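Local structure of histone-lysine N-methyltransferase, H3 lysine-9 specific SUVH6 (Arabidopsis thaliana, 6A5K) at residues S6-K11 with S456-L461; K23-D28 with P315-G320; L217-I220 with E225-W228; K266-T271 with R363-R368; Y468-E471 with P476-M479. The protein methylates lysine 9 of histone H3 with S-adenosylmethionine as methyl donor, and probably binds methylated DNA through its SRA domain. The protein carries 1 engineered substitution. All blocks are in the same frame, centred on the assembly; numbering follows the deposited sequence.

In the fold
Helix 5-29, at the N terminus, opens two long loops. Contact 1 ties its first turns to the SET-domain loop that supplies C457 to a zinc site, more than 440 residues on, and contacts 2, 3 and 4 fall within that span. Contact 2 joins the far end of the same helix to a Pre-SET loop and encloses contact 3, a short closure from the end of SRA strand 211-219 to the start of helix 227-234. Contact 4 opens in Pre-SET before contact 2 closes and ends in the SET domain after it, so the two cross. Contact 5 starts once contact 1 has closed, a local SET-domain hairpin loop whose nearest atoms lie about 6 Å from contact 2.

Contact 1 (S6-K11 with S456-L461); sequences SRNKVK and SCSPNL. With ZN (zinc ion), chain E.
S458 carries this contact, its hydroxyl lying between N8 and K11 on the first turns of helix 5-29. Along 456-461, S456 comes first: its OG accepts the backbone N of S458 at 3.0 Å, an ST turn that helps set the path of the loop. C457 follows and binds the zinc ion through SG at 2.4 Å; C515, C517 and C522 complete the site, so the serine sits next to a metal ligand. In S458 itself OG is anti to the backbone N (chi1 -171°), which carries the hydroxyl out to the helix. OG donates to N8 OD1 at 2.8 Å, approaching somewhat out of the amide plane, and accepts from K11 NZ, also at 2.8 Å. The lysine chain, bent at chi3 (-68°), brings NZ within 3.2 Å of S458 O as well, a weak bond. Past P459, N460 turns its amide to the backbone of E491 and C493, fixing the loop to strand 491-494. With 128 Å² buried, the contact is small and polar. Because the lysine can only donate, the hydroxyl proton is directed to N8, and the two bonds form a relay from ammonium through hydroxyl to amide oxygen.

Contact 2 (K23-D28 with P315-G320); sequences KILQED and PYNFDG
This is a buried helix-on-loop packing contact: L25 and Q26 of helix 5-29 rest against N317 of a Pre-SET loop that leads to strand 328-330. The backbones come closest at Q26 and N317, whose CA atoms are 5.9 Å apart, and no hydrogen bond joins the two segments. N317 brings its amide up to the helix, with ND2 lying 3.7 Å from L25 CD2 and 3.5 Å from Q26 N. The second pair is two donors, so it is contact only; the polar work goes to helix residues near by, E29 OE1 pairing with ND2 and R22 NH1 with OD1. L25 CG stands anti to the backbone N (chi1 -177°), which sends CD2 obliquely across the N317 amide. Q26 extends past P315, where NE2 approaches P315 CA at 4.2 Å and bonds to I314 O, while OE1 accepts K23 NZ at 2.9 Å. Beyond N317 the chain reverses: G320 N bonds to N317 O at 3.0 Å. R22 also forms a salt bridge to D319, and E29 takes F318 N. The loop is a type I beta turn, N317 to G320, whose first residue is held by R22 and E29 of the helix, joining the N-terminal helix to the Pre-SET region.

Contact 3 (L217-I220 with E225-W228); sequences LRRI and ELSW
R219 ends strand 211-219 and L226 holds the N-cap position just before helix 227-234, and between these two the backbones come nearest, though their CA atoms are still 9.8 Å apart. No hydrogen bond crosses between the segments, and the gap is bridged by side chains alone. R219 runs out from the strand with CG anti to the backbone N (chi1 -159°) and the chain straight from CG to NE, so that its guanidinium reaches the far segment. L226 slides along it in the opposite direction and lies over one face of the guanidinium: its CG stands 3.6 Å above the plane, over the centre, and its CD2 is 3.3 Å from R219 NE. The N-H groups look to other partners. NE bonds to D193 O on strand 190-205, and NH2 bonds to P224 O, immediately before E225. E225 folds back on its own segment, where OE2 accepts L226 N at 2.9 Å with an N-H...O angle of 140°. This oxygen is 4.5 Å from R219 NH1 but well out of the guanidinium plane, so only charge attraction is felt there. With a leucine in its place, D193 O and P224 O would probably lose these donors, and L226 the flat surface it rests on. At the end of strand 211-219 in the SRA sheet the chemistry is thus divided by direction: the rim of the cation serves backbone oxygens, its face packs against a leucine, and a carboxylate near by probably steadies the buried charge.

Contact 4 (K266-T271 with R363-R368); sequences KPPLFT and RGWGVR. With SAM (S-adenosylmethionine), chain F.
The indole NE1 of W365 is buried under P268 CD, at 3.8 Å, and has no hydrogen-bond partner anywhere in the model. W365 is the middle residue of G364-W365-G366, the glycine-flanked S-adenosylmethionine-binding motif of SET domains, and its ring is covered by the Pre-SET loop of K266, P267 and P268. Both prolines approach the same face. P268 CD makes a CH-pi contact with the five-membered ring, 4.0 Å from its centroid and 23° off the normal; P267 CG lies over the rim of the six-membered ring, 4.0 Å from CH2. The backbone of K266 comes closer still, its C being 3.5 Å from CZ2. The tryptophan CG is anti to its own carbonyl carbon (chi1 -64°), which turns the ring to the loop while the backbone faces the cofactor. Cutting the indole back to an alanine would remove the face under both prolines and is likely to leave a gap there beside the loop. Glycine suits position 364 twice over: its phi is positive, and a CB would clash with OXT of the cofactor. Further out, R363 lays its CD 3.5 Å from C6 of the adenine. N454 and Y401 add further bonds to the cofactor. The amino-acid end of the cofactor is held by both backbone polar atoms of W365: N donates to OXT at 2.8 Å, and O accepts the cofactor N at 2.8 Å.

Contact 5 (Y468-E471 with P476-M479); sequences YDHE and PHVM
Y468 lays its CE2 corner over one face of the H477 imidazole. CE2 stands 3.3 Å above the ring plane, displaced toward the rim, and lies 3.4 Å from H477 NE2. The two rings form an offset stack, with centroids 4.7 Å apart and planes at 27°. The tyrosine CG sits between the backbone N and the carbonyl carbon (chi1 68°), which swings the ring over the histidine; the same CE2 also touches CE of the selenomethionine M479 at 4.2 Å. D469 comes next and provides the directed bond: H477 NE2 donates to OD1 at 2.8 Å with a nearly straight N-H...O angle of 168°. The oxygen lies in the imidazole plane, yet the donor comes from above the plane of the carboxylate. Stack and hydrogen bond together hold the ring from a face and from an edge, which fixes its rotation. H470 follows, completing an aromatic cluster with only light contact. Its NE2 is 4.3 Å from H477 NE2, and the ring planes are near parallel but slid apart, with centroids at 5.8 Å, while its ND1 is taken by D472 N. On the other side of the imidazole, H477 ND1 bonds to E381 OE2. With a carboxylate at each nitrogen, H477 is likely to be held in its doubly protonated form. In the fold, 468-471 begins the loop that connects antiparallel strands 461-467 and 477-482; H477 pairs by backbone with V466 across that hairpin, and E381 belongs to strand 378-381, the outermost strand on the other side of 477-482.

Contact 1 (S6-K11 with S456-L461)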
# COMPACT_ATOMS: atom_id res chain seq x y z
N SER A 6 -0.37 -15.11 11.28
CA SER A 6 -0.92 -15.35 9.94
C SER A 6 -1.05 -14.07 9.13
O SER A 6 -0.69 -14.04 7.96
CB SER A 6 -2.29 -16.02 10.03
OG SER A 6 -2.16 -17.40 10.30
N ARG A 7 -1.59 -13.02 9.75
CA ARG A 7 -1.74 -11.73 9.07
C ARG A 7 -0.39 -11.20 8.58
O ARG A 7 -0.25 -10.78 7.43
CB ARG A 7 -2.40 -10.70 9.99
CG ARG A 7 -2.61 -9.35 9.34
CD ARG A 7 -3.46 -9.48 8.09
NE ARG A 7 -3.92 -8.19 7.57
CZ ARG A 7 -4.50 -8.04 6.38
NH1 ARG A 7 -4.66 -9.08 5.58
NH2 ARG A 7 -4.91 -6.84 5.98
N ASN A 8 0.59 -11.20 9.48
CA ASN A 8 1.93 -10.75 9.09
C ASN A 8 2.52 -11.64 7.99
O ASN A 8 3.13 -11.13 7.05
CB ASN A 8 2.86 -10.72 10.30
CG ASN A 8 2.85 -9.37 11.00
OD1 ASN A 8 1.96 -8.53 10.78
ND2 ASN A 8 3.84 -9.16 11.86
N LYS A 9 2.33 -12.95 8.10
CA LYS A 9 2.81 -13.88 7.07
C LYS A 9 2.22 -13.55 5.69
O LYS A 9 2.93 -13.51 4.68
CB LYS A 9 2.48 -15.33 7.43
CG LYS A 9 3.26 -15.89 8.61
CD LYS A 9 2.87 -17.34 8.89
CE LYS A 9 3.40 -17.82 10.23
NZ LYS A 9 4.55 -18.76 10.10
N VAL A 10 0.91 -13.31 5.65
CA VAL A 10 0.24 -12.96 4.40
C VAL A 10 0.79 -11.65 3.82
O VAL A 10 1.18 -11.58 2.64
CB VAL A 10 -1.28 -12.84 4.61
CG1 VAL A 10 -1.95 -12.19 3.39
CG2 VAL A 10 -1.88 -14.22 4.89
N LYS A 11 0.86 -10.62 4.67
CA LYS A 11 1.32 -9.32 4.18
C LYS A 11 2.77 -9.37 3.69
O LYS A 11 3.10 -8.83 2.64
CB LYS A 11 1.15 -8.24 5.25
CG LYS A 11 -0.32 -7.92 5.56
CD LYS A 11 -0.51 -6.55 6.21
CE LYS A 11 0.07 -6.51 7.61
NZ LYS A 11 -0.33 -5.26 8.33
N SER A 456 2.32 1.94 14.11
CA SER A 456 1.83 0.57 14.16
C SER A 456 2.98 -0.43 14.22
O SER A 456 4.04 -0.22 13.62
CB SER A 456 0.94 0.26 12.96
OG SER A 456 0.48 -1.09 13.01
N CYS A 457 2.76 -1.53 14.94
CA CYS A 457 3.73 -2.61 15.00
C CYS A 457 3.63 -3.49 13.75
O CYS A 457 4.49 -4.32 13.49
CB CYS A 457 3.53 -3.45 16.25
SG CYS A 457 3.72 -2.51 17.78
N SER A 458 2.56 -3.29 12.98
CA SER A 458 2.44 -3.91 11.67
C SER A 458 2.07 -2.85 10.64
O SER A 458 0.97 -2.87 10.09
CB SER A 458 1.41 -5.04 11.69
OG SER A 458 1.47 -5.77 10.47
N PRO A 459 2.99 -1.92 10.36
CA PRO A 459 2.71 -0.72 9.58
C PRO A 459 2.53 -0.97 8.08
O PRO A 459 3.05 -1.96 7.56
CB PRO A 459 3.96 0.13 9.82
CG PRO A 459 5.06 -0.88 9.96
CD PRO A 459 4.42 -2.03 10.72
N ASN A 460 1.83 -0.07 7.39
CA ASN A 460 1.71 -0.16 5.93
C ASN A 460 2.56 0.89 5.22
O ASN A 460 2.62 0.93 3.99
CB ASN A 460 0.23 -0.06 5.48
CG ASN A 460 -0.50 1.12 6.11
OD1 ASN A 460 0.11 2.05 6.60
ND2 ASN A 460 -1.84 1.07 6.07
N LEU A 461 3.24 1.73 6.01
CA LEU A 461 4.18 2.71 5.46
C LEU A 461 5.57 2.53 6.04
O LEU A 461 5.73 1.96 7.12
CB LEU A 461 3.73 4.15 5.74
CG LEU A 461 2.36 4.69 5.33
CD1 LEU A 461 2.31 6.21 5.55
CD2 LEU A 461 2.01 4.34 3.89
ZN ZN E . 1.51 -2.15 18.68

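Contact 2 (K23-D28 with P315-G320)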
# COMPACT_ATOMS: atom_id res chain seq x y z
N LYS A 23 11.79 -5.78 -8.90
CA LYS A 23 13.22 -5.97 -9.15
C LYS A 23 13.45 -6.53 -10.56
O LYS A 23 14.38 -6.13 -11.27
CB LYS A 23 13.85 -6.87 -8.09
CG LYS A 23 15.32 -7.19 -8.35
CD LYS A 23 16.20 -5.95 -8.28
CE LYS A 23 16.10 -5.25 -6.93
NZ LYS A 23 17.18 -4.24 -6.75
N ILE A 24 12.60 -7.47 -10.97
CA ILE A 24 12.67 -7.99 -12.33
C ILE A 24 12.42 -6.86 -13.33
O ILE A 24 13.13 -6.72 -14.34
CB ILE A 24 11.66 -9.14 -12.56
CG1 ILE A 24 12.01 -10.34 -11.69
CG2 ILE A 24 11.64 -9.55 -14.03
CD1 ILE A 24 10.95 -11.43 -11.72
N LEU A 25 11.41 -6.05 -13.03
CA LEU A 25 11.08 -4.92 -13.90
C LEU A 25 12.23 -3.91 -13.94
O LEU A 25 12.53 -3.36 -14.99
CB LEU A 25 9.79 -4.24 -13.42
CG LEU A 25 9.28 -3.07 -14.28
CD1 LEU A 25 8.89 -3.56 -15.67
CD2 LEU A 25 8.10 -2.40 -13.60
N GLN A 26 12.86 -3.68 -12.80
CA GLN A 26 14.00 -2.77 -12.72
C GLN A 26 15.13 -3.27 -13.62
O GLN A 26 15.78 -2.48 -14.31
CB GLN A 26 14.49 -2.63 -11.28
CG GLN A 26 15.61 -1.61 -11.09
CD GLN A 26 16.24 -1.69 -9.71
OE1 GLN A 26 16.50 -2.78 -9.20
NE2 GLN A 26 16.47 -0.53 -9.08
N GLU A 27 15.35 -4.58 -13.61
CA GLU A 27 16.40 -5.17 -14.42
C GLU A 27 16.08 -5.07 -15.91
O GLU A 27 16.98 -4.88 -16.74
CB GLU A 27 16.64 -6.62 -14.00
CG GLU A 27 17.19 -6.73 -12.59
CD GLU A 27 17.29 -8.17 -12.10
OE1 GLU A 27 18.28 -8.49 -11.40
OE2 GLU A 27 16.39 -8.97 -12.42
N ASP A 28 14.80 -5.19 -16.26
CA ASP A 28 14.41 -5.00 -17.66
C ASP A 28 14.55 -3.53 -18.09
O ASP A 28 15.01 -3.24 -19.19
CB ASP A 28 12.98 -5.47 -17.90
CG ASP A 28 12.69 -5.71 -19.37
OD1 ASP A 28 13.41 -6.53 -19.98
OD2 ASP A 28 11.77 -5.07 -19.92
N PRO A 315 16.46 3.84 -8.46
CA PRO A 315 15.73 3.26 -7.33
C PRO A 315 14.20 3.28 -7.48
O PRO A 315 13.50 2.83 -6.58
CB PRO A 315 16.16 4.13 -6.15
CG PRO A 315 16.52 5.44 -6.76
CD PRO A 315 17.14 5.10 -8.09
N TYR A 316 13.71 3.82 -8.60
CA TYR A 316 12.28 3.79 -8.90
C TYR A 316 12.05 3.01 -10.18
O TYR A 316 12.92 2.97 -11.05
CB TYR A 316 11.72 5.21 -9.06
CG TYR A 316 11.82 6.10 -7.84
CD1 TYR A 316 10.94 5.96 -6.77
CD2 TYR A 316 12.78 7.11 -7.77
CE1 TYR A 316 11.03 6.79 -5.65
CE2 TYR A 316 12.87 7.94 -6.66
CZ TYR A 316 12.00 7.78 -5.61
OH TYR A 316 12.10 8.60 -4.51
N ASN A 317 10.88 2.40 -10.33
CA ASN A 317 10.47 1.89 -11.63
C ASN A 317 9.97 3.05 -12.50
O ASN A 317 9.76 4.15 -12.00
CB ASN A 317 9.39 0.81 -11.50
CG ASN A 317 9.92 -0.48 -10.92
OD1 ASN A 317 9.44 -0.95 -9.89
ND2 ASN A 317 10.93 -1.05 -11.57
N PHE A 318 9.77 2.79 -13.78
CA PHE A 318 9.38 3.86 -14.70
C PHE A 318 7.98 4.40 -14.40
O PHE A 318 7.62 5.48 -14.87
CB PHE A 318 9.46 3.38 -16.15
CG PHE A 318 10.86 3.22 -16.68
CD1 PHE A 318 11.96 3.47 -15.87
CD2 PHE A 318 11.08 2.85 -17.99
CE1 PHE A 318 13.25 3.33 -16.35
CE2 PHE A 318 12.37 2.71 -18.49
CZ PHE A 318 13.46 2.95 -17.66
N ASP A 319 7.20 3.66 -13.61
CA ASP A 319 5.85 4.10 -13.27
C ASP A 319 5.81 4.91 -11.97
O ASP A 319 4.73 5.23 -11.46
CB ASP A 319 4.90 2.89 -13.20
CG ASP A 319 5.21 1.94 -12.04
OD1 ASP A 319 6.22 2.12 -11.33
OD2 ASP A 319 4.44 0.98 -11.86
N GLY A 320 6.98 5.26 -11.44
CA GLY A 320 7.06 6.12 -10.28
C GLY A 320 7.12 5.43 -8.93
O GLY A 320 7.44 6.05 -7.92

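Contact 3 (L217-I220 with E225-W228)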
# COMPACT_ATOMS: atom_id res chain seq x y z
N LEU A 217 -25.93 -14.30 -5.44
CA LEU A 217 -25.29 -14.52 -4.14
C LEU A 217 -25.66 -13.39 -3.18
O LEU A 217 -25.88 -12.26 -3.60
CB LEU A 217 -23.77 -14.60 -4.28
CG LEU A 217 -23.16 -15.74 -5.11
CD1 LEU A 217 -23.21 -15.42 -6.61
CD2 LEU A 217 -21.74 -16.05 -4.67
N ARG A 218 -25.73 -13.72 -1.90
CA ARG A 218 -26.01 -12.72 -0.88
C ARG A 218 -24.97 -12.79 0.23
O ARG A 218 -24.63 -13.87 0.73
CB ARG A 218 -27.42 -12.90 -0.30
CG ARG A 218 -27.81 -11.82 0.71
CD ARG A 218 -29.20 -12.07 1.30
NE ARG A 218 -30.24 -12.12 0.27
CZ ARG A 218 -30.93 -11.06 -0.15
NH1 ARG A 218 -30.70 -9.87 0.38
NH2 ARG A 218 -31.86 -11.20 -1.09
N ARG A 219 -24.46 -11.62 0.61
CA ARG A 219 -23.40 -11.54 1.60
C ARG A 219 -23.86 -12.01 2.97
O ARG A 219 -24.94 -11.65 3.44
CB ARG A 219 -22.88 -10.10 1.68
CG ARG A 219 -21.48 -9.97 2.26
CD ARG A 219 -20.95 -8.58 1.99
NE ARG A 219 -19.55 -8.43 2.35
CZ ARG A 219 -19.11 -7.74 3.40
NH1 ARG A 219 -19.96 -7.12 4.20
NH2 ARG A 219 -17.81 -7.66 3.64
N ILE A 220 -23.03 -12.83 3.61
CA ILE A 220 -23.34 -13.32 4.95
C ILE A 220 -23.24 -12.18 5.97
O ILE A 220 -22.23 -11.50 6.04
CB ILE A 220 -22.39 -14.47 5.35
CG1 ILE A 220 -22.65 -15.69 4.46
CG2 ILE A 220 -22.54 -14.83 6.82
CD1 ILE A 220 -21.58 -16.75 4.56
N GLU A 225 -17.89 -3.92 6.73
CA GLU A 225 -18.53 -3.32 5.56
C GLU A 225 -17.68 -3.44 4.31
O GLU A 225 -16.45 -3.39 4.37
CB GLU A 225 -18.85 -1.85 5.83
CG GLU A 225 -19.72 -1.20 4.76
CD GLU A 225 -21.03 -1.94 4.53
OE1 GLU A 225 -22.00 -1.67 5.26
OE2 GLU A 225 -21.08 -2.80 3.61
N LEU A 226 -18.34 -3.63 3.17
CA LEU A 226 -17.69 -3.60 1.87
C LEU A 226 -16.94 -2.28 1.71
O LEU A 226 -17.46 -1.22 2.06
CB LEU A 226 -18.72 -3.77 0.75
CG LEU A 226 -19.49 -5.10 0.77
CD1 LEU A 226 -20.83 -4.95 0.07
CD2 LEU A 226 -18.66 -6.20 0.11
N SER A 227 -15.72 -2.34 1.18
CA SER A 227 -14.93 -1.12 1.04
C SER A 227 -15.56 -0.18 0.01
O SER A 227 -15.45 1.04 0.15
CB SER A 227 -13.47 -1.43 0.69
OG SER A 227 -13.33 -2.03 -0.59
N TRP A 228 -16.25 -0.72 -0.99
CA TRP A 228 -16.84 0.16 -2.00
C TRP A 228 -18.03 0.92 -1.41
O TRP A 228 -18.33 2.04 -1.81
CB TRP A 228 -17.25 -0.61 -3.27
CG TRP A 228 -18.39 -1.60 -3.17
CD1 TRP A 228 -18.30 -2.95 -3.04
CD2 TRP A 228 -19.80 -1.30 -3.24
NE1 TRP A 228 -19.56 -3.51 -3.01
CE2 TRP A 228 -20.49 -2.52 -3.13
CE3 TRP A 228 -20.53 -0.12 -3.38
CZ2 TRP A 228 -21.89 -2.59 -3.14
CZ3 TRP A 228 -21.92 -0.19 -3.40
CH2 TRP A 228 -22.58 -1.42 -3.28

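Contact 4 (K266-T271 with R363-R368)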
# COMPACT_ATOMS: atom_id res chain seq x y z
N LYS A 266 -12.52 18.81 17.53
CA LYS A 266 -12.07 19.37 16.25
C LYS A 266 -10.56 19.18 16.18
O LYS A 266 -9.94 18.91 17.21
CB LYS A 266 -12.46 20.84 16.13
CG LYS A 266 -13.83 21.07 15.49
CD LYS A 266 -14.94 20.52 16.37
CE LYS A 266 -16.31 20.74 15.75
NZ LYS A 266 -17.39 20.26 16.65
N PRO A 267 -9.97 19.28 14.98
CA PRO A 267 -8.52 19.04 14.86
C PRO A 267 -7.69 19.97 15.73
O PRO A 267 -8.10 21.11 15.95
CB PRO A 267 -8.24 19.29 13.37
CG PRO A 267 -9.55 19.07 12.70
CD PRO A 267 -10.60 19.52 13.66
N PRO A 268 -6.54 19.49 16.22
CA PRO A 268 -5.71 20.27 17.14
C PRO A 268 -5.09 21.50 16.48
O PRO A 268 -4.97 21.59 15.26
CB PRO A 268 -4.63 19.28 17.57
CG PRO A 268 -4.54 18.31 16.45
CD PRO A 268 -5.95 18.17 15.94
N LEU A 269 -4.70 22.44 17.32
CA LEU A 269 -4.17 23.71 16.87
C LEU A 269 -2.71 23.56 16.47
O LEU A 269 -1.92 22.99 17.22
CB LEU A 269 -4.32 24.75 17.98
CG LEU A 269 -3.78 26.16 17.78
CD1 LEU A 269 -4.59 26.86 16.70
CD2 LEU A 269 -3.88 26.93 19.09
N PHE A 270 -2.37 24.05 15.28
CA PHE A 270 -1.00 24.11 14.80
C PHE A 270 -0.94 24.92 13.51
O PHE A 270 -1.97 25.15 12.88
CB PHE A 270 -0.42 22.69 14.56
CG PHE A 270 -0.97 22.01 13.34
CD1 PHE A 270 -2.23 21.43 13.35
CD2 PHE A 270 -0.22 21.94 12.17
CE1 PHE A 270 -2.74 20.81 12.23
CE2 PHE A 270 -0.72 21.31 11.04
CZ PHE A 270 -1.98 20.74 11.07
N THR A 271 0.25 25.35 13.12
CA THR A 271 0.42 26.09 11.87
C THR A 271 0.82 25.14 10.74
O THR A 271 1.89 24.52 10.79
CB THR A 271 1.48 27.20 12.01
OG1 THR A 271 1.12 28.06 13.10
CG2 THR A 271 1.57 28.03 10.73
N ARG A 363 -6.31 6.40 19.64
CA ARG A 363 -5.01 6.98 19.28
C ARG A 363 -5.13 8.40 18.74
O ARG A 363 -4.27 8.84 17.98
CB ARG A 363 -4.30 6.08 18.25
CG ARG A 363 -3.87 4.74 18.81
CD ARG A 363 -3.35 3.78 17.72
NE ARG A 363 -4.23 3.76 16.55
CZ ARG A 363 -5.44 3.21 16.53
NH1 ARG A 363 -5.92 2.63 17.61
NH2 ARG A 363 -6.17 3.27 15.43
N GLY A 364 -6.17 9.11 19.15
CA GLY A 364 -6.40 10.47 18.69
C GLY A 364 -6.62 10.56 17.19
O GLY A 364 -7.32 9.74 16.60
N TRP A 365 -6.03 11.57 16.57
CA TRP A 365 -6.17 11.76 15.13
C TRP A 365 -5.14 10.92 14.38
O TRP A 365 -4.01 10.76 14.83
CB TRP A 365 -6.02 13.23 14.76
CG TRP A 365 -7.11 14.09 15.34
CD1 TRP A 365 -7.14 14.65 16.58
CD2 TRP A 365 -8.33 14.47 14.69
NE1 TRP A 365 -8.31 15.36 16.75
CE2 TRP A 365 -9.06 15.26 15.60
CE3 TRP A 365 -8.88 14.21 13.44
CZ2 TRP A 365 -10.31 15.80 15.29
CZ3 TRP A 365 -10.12 14.75 13.13
CH2 TRP A 365 -10.82 15.53 14.05
N GLY A 366 -5.56 10.37 13.23
CA GLY A 366 -4.68 9.64 12.34
C GLY A 366 -4.89 10.07 10.89
O GLY A 366 -5.65 11.00 10.62
N VAL A 367 -4.23 9.37 9.97
CA VAL A 367 -4.26 9.73 8.55
C VAL A 367 -4.76 8.57 7.70
O VAL A 367 -4.36 7.43 7.92
CB VAL A 367 -2.85 10.15 8.03
CG1 VAL A 367 -2.89 10.47 6.54
CG2 VAL A 367 -2.31 11.35 8.82
N ARG A 368 -5.64 8.85 6.75
CA ARG A 368 -6.02 7.84 5.76
C ARG A 368 -6.17 8.48 4.38
O ARG A 368 -6.13 9.71 4.24
CB ARG A 368 -7.33 7.13 6.17
CG ARG A 368 -8.55 8.06 6.21
CD ARG A 368 -9.77 7.36 6.83
NE ARG A 368 -10.89 8.28 7.02
CZ ARG A 368 -11.90 8.05 7.85
NH1 ARG A 368 -11.93 6.94 8.57
NH2 ARG A 368 -12.88 8.94 7.96
N SAM F . -2.60 10.75 17.22
CA SAM F . -1.86 12.03 17.10
C SAM F . -2.76 13.26 17.20
O SAM F . -2.30 14.39 16.99
OXT SAM F . -3.95 13.16 17.50
CB SAM F . -1.08 12.07 15.79
CG SAM F . 0.21 11.26 15.88
SD SAM F . 1.31 12.10 17.04
CE SAM F . 2.73 12.29 15.97
C5' SAM F . 1.96 10.79 18.10
C4' SAM F . 1.03 10.53 19.26
O4' SAM F . -0.10 9.79 18.81
C3' SAM F . 1.70 9.68 20.32
O3' SAM F . 2.36 10.49 21.27
C2' SAM F . 0.52 8.97 20.93
O2' SAM F . -0.12 9.85 21.82
C1' SAM F . -0.41 8.78 19.74
N9 SAM F . -0.16 7.46 19.12
C8 SAM F . 0.32 7.21 17.87
N7 SAM F . 0.40 5.86 17.69
C5 SAM F . -0.01 5.25 18.83
C6 SAM F . -0.14 3.92 19.20
N6 SAM F . 0.19 2.93 18.36
N1 SAM F . -0.59 3.61 20.47
C2 SAM F . -0.93 4.62 21.35
N3 SAM F . -0.82 5.94 20.97
C4 SAM F . -0.37 6.25 19.73

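Contact 5 (Y468-E471 with P476-M479)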
# COMPACT_ATOMS: atom_id res chain seq x y z
N TYR A 468 17.65 15.68 -2.71
CA TYR A 468 17.56 16.21 -4.07
C TYR A 468 17.94 17.69 -4.20
O TYR A 468 18.62 18.07 -5.15
CB TYR A 468 16.16 15.98 -4.65
CG TYR A 468 15.04 16.78 -4.01
CD1 TYR A 468 14.59 17.96 -4.58
CD2 TYR A 468 14.41 16.33 -2.85
CE1 TYR A 468 13.56 18.69 -4.00
CE2 TYR A 468 13.38 17.05 -2.27
CZ TYR A 468 12.96 18.23 -2.85
OH TYR A 468 11.94 18.96 -2.28
N ASP A 469 17.51 18.53 -3.26
CA ASP A 469 17.83 19.96 -3.36
C ASP A 469 19.11 20.32 -2.62
O ASP A 469 19.50 21.49 -2.59
CB ASP A 469 16.67 20.82 -2.85
CG ASP A 469 16.29 20.50 -1.42
OD1 ASP A 469 16.62 19.40 -0.93
OD2 ASP A 469 15.67 21.37 -0.77
N HIS A 470 19.74 19.32 -2.02
CA HIS A 470 21.04 19.47 -1.38
C HIS A 470 21.61 18.07 -1.12
O HIS A 470 20.92 17.08 -1.31
CB HIS A 470 20.94 20.27 -0.06
CG HIS A 470 20.11 19.60 0.99
ND1 HIS A 470 20.56 18.52 1.71
CD2 HIS A 470 18.87 19.87 1.45
CE1 HIS A 470 19.63 18.14 2.57
NE2 HIS A 470 18.59 18.94 2.43
N GLU A 471 22.87 18.00 -0.69
CA GLU A 471 23.52 16.72 -0.44
C GLU A 471 23.91 16.55 1.03
O GLU A 471 24.79 15.76 1.36
CB GLU A 471 24.76 16.56 -1.32
CG GLU A 471 24.46 16.58 -2.80
CD GLU A 471 25.72 16.68 -3.64
OE1 GLU A 471 26.82 16.57 -3.07
OE2 GLU A 471 25.60 16.87 -4.87
N PRO A 476 18.47 14.53 5.60
CA PRO A 476 17.70 14.15 4.42
C PRO A 476 16.22 14.45 4.60
O PRO A 476 15.75 14.61 5.74
CB PRO A 476 17.95 12.64 4.32
CG PRO A 476 18.15 12.22 5.75
CD PRO A 476 18.92 13.36 6.37
N HIS A 477 15.50 14.56 3.49
CA HIS A 477 14.05 14.61 3.53
C HIS A 477 13.53 13.26 4.02
O HIS A 477 14.02 12.21 3.60
CB HIS A 477 13.47 14.93 2.15
CG HIS A 477 13.84 16.28 1.64
ND1 HIS A 477 13.11 17.41 1.94
CD2 HIS A 477 14.86 16.70 0.86
CE1 HIS A 477 13.67 18.46 1.37
NE2 HIS A 477 14.74 18.06 0.71
N VAL A 478 12.53 13.29 4.90
CA VAL A 478 11.91 12.05 5.36
C VAL A 478 10.63 11.83 4.56
O VAL A 478 9.65 12.56 4.73
CB VAL A 478 11.64 12.09 6.88
CG1 VAL A 478 10.81 10.88 7.32
CG2 VAL A 478 12.97 12.14 7.63
N MSE A 479 10.65 10.85 3.66
CA MSE A 479 9.55 10.62 2.74
C MSE A 479 8.88 9.28 3.04
O MSE A 479 9.56 8.26 3.10
CB MSE A 479 10.05 10.62 1.29
CG MSE A 479 10.91 11.85 0.94
SE MSE A 479 9.87 13.47 1.14
CE MSE A 479 10.73 14.59 -0.22